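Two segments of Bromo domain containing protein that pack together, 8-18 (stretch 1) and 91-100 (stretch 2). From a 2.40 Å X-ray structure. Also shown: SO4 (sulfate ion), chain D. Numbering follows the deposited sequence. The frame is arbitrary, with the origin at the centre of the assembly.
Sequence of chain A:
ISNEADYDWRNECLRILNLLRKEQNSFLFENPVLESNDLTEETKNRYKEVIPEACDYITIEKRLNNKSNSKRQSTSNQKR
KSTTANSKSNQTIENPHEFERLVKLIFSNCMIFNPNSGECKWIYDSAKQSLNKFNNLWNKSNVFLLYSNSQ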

# COMPACT_ATOMS: atom_id res chain seq x y z
N ASP A 8 -16.01 3.59 -12.83
CA ASP A 8 -15.89 3.32 -11.40
C ASP A 8 -14.50 3.73 -10.89
O ASP A 8 -13.48 3.25 -11.40
CB ASP A 8 -16.14 1.83 -11.12
CG ASP A 8 -16.27 1.46 -9.65
OD1 ASP A 8 -16.58 2.37 -8.84
OD2 ASP A 8 -16.11 0.27 -9.32
N TRP A 9 -14.46 4.62 -9.87
CA TRP A 9 -13.20 5.09 -9.30
C TRP A 9 -12.52 4.00 -8.46
O TRP A 9 -11.31 4.03 -8.32
CB TRP A 9 -13.42 6.36 -8.44
CG TRP A 9 -14.24 6.14 -7.20
CD1 TRP A 9 -15.57 6.38 -7.05
CD2 TRP A 9 -13.74 5.79 -5.90
NE1 TRP A 9 -15.96 6.13 -5.75
CE2 TRP A 9 -14.85 5.78 -5.02
CE3 TRP A 9 -12.49 5.42 -5.40
CZ2 TRP A 9 -14.73 5.44 -3.68
CZ3 TRP A 9 -12.37 5.07 -4.07
CH2 TRP A 9 -13.47 5.11 -3.22
N ARG A 10 -13.29 3.07 -7.88
CA ARG A 10 -12.74 1.97 -7.09
C ARG A 10 -11.98 0.98 -7.98
O ARG A 10 -10.97 0.45 -7.55
CB ARG A 10 -13.86 1.24 -6.34
CG ARG A 10 -14.45 2.03 -5.21
CD ARG A 10 -15.77 1.46 -4.75
NE ARG A 10 -16.43 2.33 -3.78
CZ ARG A 10 -16.20 2.33 -2.48
NH1 ARG A 10 -15.31 1.49 -1.95
NH2 ARG A 10 -16.86 3.16 -1.68
N ASN A 11 -12.48 0.72 -9.20
CA ASN A 11 -11.77 -0.16 -10.15
C ASN A 11 -10.50 0.53 -10.64
O ASN A 11 -9.49 -0.14 -10.86
CB ASN A 11 -12.68 -0.53 -11.34
CG ASN A 11 -13.76 -1.55 -10.99
OD1 ASN A 11 -13.55 -2.46 -10.18
ND2 ASN A 11 -14.89 -1.49 -11.68
N GLU A 12 -10.52 1.88 -10.75
CA GLU A 12 -9.34 2.68 -11.10
C GLU A 12 -8.28 2.56 -9.98
O GLU A 12 -7.08 2.47 -10.26
CB GLU A 12 -9.74 4.15 -11.36
CG GLU A 12 -8.60 5.09 -11.73
CD GLU A 12 -7.81 4.74 -12.98
OE1 GLU A 12 -8.34 3.99 -13.83
OE2 GLU A 12 -6.66 5.23 -13.11
N CYS A 13 -8.74 2.46 -8.71
CA CYS A 13 -7.85 2.22 -7.56
C CYS A 13 -7.29 0.80 -7.61
O CYS A 13 -6.11 0.59 -7.34
CB CYS A 13 -8.60 2.45 -6.24
SG CYS A 13 -8.95 4.18 -5.89
N LEU A 14 -8.14 -0.18 -7.92
CA LEU A 14 -7.71 -1.57 -8.01
C LEU A 14 -6.71 -1.77 -9.17
O LEU A 14 -5.73 -2.50 -9.02
CB LEU A 14 -8.91 -2.48 -8.18
CG LEU A 14 -8.60 -3.95 -8.29
CD1 LEU A 14 -7.98 -4.48 -7.00
CD2 LEU A 14 -9.84 -4.73 -8.69
N ARG A 15 -6.96 -1.12 -10.32
CA ARG A 15 -6.04 -1.15 -11.47
C ARG A 15 -4.64 -0.71 -11.02
O ARG A 15 -3.66 -1.41 -11.30
CB ARG A 15 -6.54 -0.22 -12.58
CG ARG A 15 -5.73 -0.28 -13.87
CD ARG A 15 -6.17 0.78 -14.88
NE ARG A 15 -5.83 2.15 -14.45
CZ ARG A 15 -4.63 2.72 -14.56
NH1 ARG A 15 -3.60 2.04 -15.06
NH2 ARG A 15 -4.44 3.96 -14.15
N ILE A 16 -4.55 0.43 -10.31
CA ILE A 16 -3.27 0.97 -9.86
C ILE A 16 -2.62 0.04 -8.80
O ILE A 16 -1.42 -0.20 -8.86
CB ILE A 16 -3.44 2.41 -9.32
CG1 ILE A 16 -3.71 3.37 -10.51
CG2 ILE A 16 -2.20 2.86 -8.51
CD1 ILE A 16 -4.16 4.73 -10.12
N LEU A 17 -3.42 -0.48 -7.87
CA LEU A 17 -2.95 -1.44 -6.87
C LEU A 17 -2.33 -2.67 -7.56
O LEU A 17 -1.25 -3.12 -7.17
CB LEU A 17 -4.12 -1.89 -5.99
CG LEU A 17 -3.76 -2.62 -4.70
CD1 LEU A 17 -3.26 -1.66 -3.65
CD2 LEU A 17 -4.96 -3.38 -4.17
N ASN A 18 -3.00 -3.19 -8.60
CA ASN A 18 -2.51 -4.34 -9.36
C ASN A 18 -1.21 -4.01 -10.11
O ASN A 18 -0.42 -4.92 -10.34
CB ASN A 18 -3.57 -4.82 -10.37
CG ASN A 18 -4.64 -5.70 -9.75
OD1 ASN A 18 -4.49 -6.22 -8.65
ND2 ASN A 18 -5.71 -5.93 -10.49
S SO4 D . -19.36 5.22 -4.09
O1 SO4 D . -18.29 5.09 -3.10
O2 SO4 D . -19.42 6.62 -4.53
O3 SO4 D . -20.63 4.84 -3.48
O4 SO4 D . -19.08 4.35 -5.23
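Stretch 2 91-100: QTIENPHEFE

Stretch 2 lies along stretch 1 in a mainly apolar contact between two nearly parallel helices, extended at one end by a loop that runs past Trp9 and Arg10. The two segments together bury 412 Å².

Residues 91-95 of stretch 2 are loop or turn. Thr92 and Ile93 have extended backbone angles, near -135/144 and -80/113. The chain turns at Glu94, and Asn95 then caps the helix that begins at Pro96. Its OD1 accepts a hydrogen bond from Glu98 N at 2.9 Å. This helix and helix 9-18 run in the same direction, with a signed crossing angle of -18°. Their axes come no closer than 10.9 Å, so side chains fill the space between them. In register, Trp9 pairs with Pro96 and Cys13 with Phe99; both CA-CA distances are 7.4 Å.

Phe99 points toward stretch 1 with chi1 in t, and it loses the most area there, 97 Å². Cys13 covers one face of its ring. Cys13 CB is 3.6 Å from the Phe99 ring centroid, almost on the ring normal, and Cys13 SG is 3.9 Å from the same point. One turn further on, Leu17 CD1 is 4.2 Å from Phe99 CZ.

The Trp9 indole packs against the start of the second helix. Pro96 CD sits over its six-membered ring, 4.1 Å from the centroid. Trp9 CH2 also approaches Asn95 CA at 3.4 Å and Ile93 CG2 at 4.2 Å.

Arg10 starts sideways, but its end comes nearer the loop: Arg10 NH1 is 3.0 Å from Ile93 O. Arg10 NH2 donates a hydrogen bond to sulfate O1 at 2.8 Å. The sulfate probably comes from the crystallisation liquor.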

# COMPACT_ATOMS: atom_id res chain seq x y z
N GLN A 91 -14.17 -2.75 7.33
CA GLN A 91 -14.23 -1.33 6.97
C GLN A 91 -14.29 -1.16 5.44
O GLN A 91 -14.02 -2.11 4.71
CB GLN A 91 -13.01 -0.59 7.55
CG GLN A 91 -12.86 -0.73 9.07
CD GLN A 91 -11.49 -0.35 9.54
OE1 GLN A 91 -10.68 -1.21 9.91
NE2 GLN A 91 -11.19 0.94 9.55
N THR A 92 -14.65 0.04 4.96
CA THR A 92 -14.74 0.32 3.52
C THR A 92 -14.08 1.66 3.20
O THR A 92 -14.18 2.60 4.00
CB THR A 92 -16.22 0.30 3.06
OG1 THR A 92 -16.25 0.17 1.63
CG2 THR A 92 -17.00 1.54 3.48
N ILE A 93 -13.42 1.75 2.04
CA ILE A 93 -12.75 2.97 1.59
C ILE A 93 -13.81 3.92 0.98
O ILE A 93 -14.38 3.61 -0.07
CB ILE A 93 -11.59 2.63 0.58
CG1 ILE A 93 -10.49 1.81 1.28
CG2 ILE A 93 -10.98 3.92 -0.01
CD1 ILE A 93 -9.82 0.93 0.46
N GLU A 94 -14.07 5.08 1.64
CA GLU A 94 -15.13 6.01 1.24
C GLU A 94 -14.76 6.83 0.03
O GLU A 94 -15.66 7.35 -0.61
CB GLU A 94 -15.48 6.97 2.40
CG GLU A 94 -16.35 6.36 3.49
CD GLU A 94 -16.83 7.37 4.52
OE1 GLU A 94 -17.45 8.37 4.11
OE2 GLU A 94 -16.55 7.18 5.72
N ASN A 95 -13.45 7.03 -0.26
CA ASN A 95 -13.08 7.91 -1.38
C ASN A 95 -11.63 7.68 -1.84
O ASN A 95 -10.87 7.00 -1.16
CB ASN A 95 -13.28 9.39 -0.96
CG ASN A 95 -12.78 9.70 0.43
OD1 ASN A 95 -11.65 9.42 0.79
ND2 ASN A 95 -13.64 10.24 1.24
N PRO A 96 -11.21 8.29 -2.97
CA PRO A 96 -9.82 8.12 -3.42
C PRO A 96 -8.79 8.72 -2.45
O PRO A 96 -7.64 8.32 -2.46
CB PRO A 96 -9.80 8.88 -4.77
CG PRO A 96 -11.20 9.03 -5.17
CD PRO A 96 -11.97 9.14 -3.92
N HIS A 97 -9.22 9.65 -1.61
CA HIS A 97 -8.34 10.32 -0.64
C HIS A 97 -7.95 9.34 0.46
O HIS A 97 -6.79 9.30 0.85
CB HIS A 97 -9.04 11.57 -0.05
CG HIS A 97 -9.54 12.52 -1.09
ND1 HIS A 97 -8.80 13.62 -1.47
CD2 HIS A 97 -10.68 12.49 -1.81
CE1 HIS A 97 -9.52 14.23 -2.40
NE2 HIS A 97 -10.66 13.57 -2.64
N GLU A 98 -8.89 8.51 0.93
CA GLU A 98 -8.57 7.47 1.90
C GLU A 98 -7.71 6.36 1.24
O GLU A 98 -6.80 5.84 1.87
CB GLU A 98 -9.85 6.86 2.53
CG GLU A 98 -9.54 5.64 3.40
CD GLU A 98 -10.54 5.32 4.48
OE1 GLU A 98 -10.11 4.80 5.54
OE2 GLU A 98 -11.76 5.53 4.26
N PHE A 99 -8.01 5.99 -0.02
CA PHE A 99 -7.20 4.99 -0.71
C PHE A 99 -5.76 5.47 -0.80
O PHE A 99 -4.83 4.70 -0.52
CB PHE A 99 -7.76 4.70 -2.12
CG PHE A 99 -6.93 3.71 -2.91
CD1 PHE A 99 -7.08 2.35 -2.72
CD2 PHE A 99 -5.94 4.15 -3.76
CE1 PHE A 99 -6.28 1.44 -3.42
CE2 PHE A 99 -5.18 3.23 -4.50
CZ PHE A 99 -5.34 1.89 -4.29
N GLU A 100 -5.56 6.75 -1.20
CA GLU A 100 -4.22 7.33 -1.29
C GLU A 100 -3.49 7.23 0.07
O GLU A 100 -2.33 6.81 0.12
CB GLU A 100 -4.28 8.78 -1.73
CG GLU A 100 -2.92 9.38 -2.06
CD GLU A 100 -2.92 10.87 -2.32
OE1 GLU A 100 -3.97 11.41 -2.74
OE2 GLU A 100 -1.85 11.49 -2.14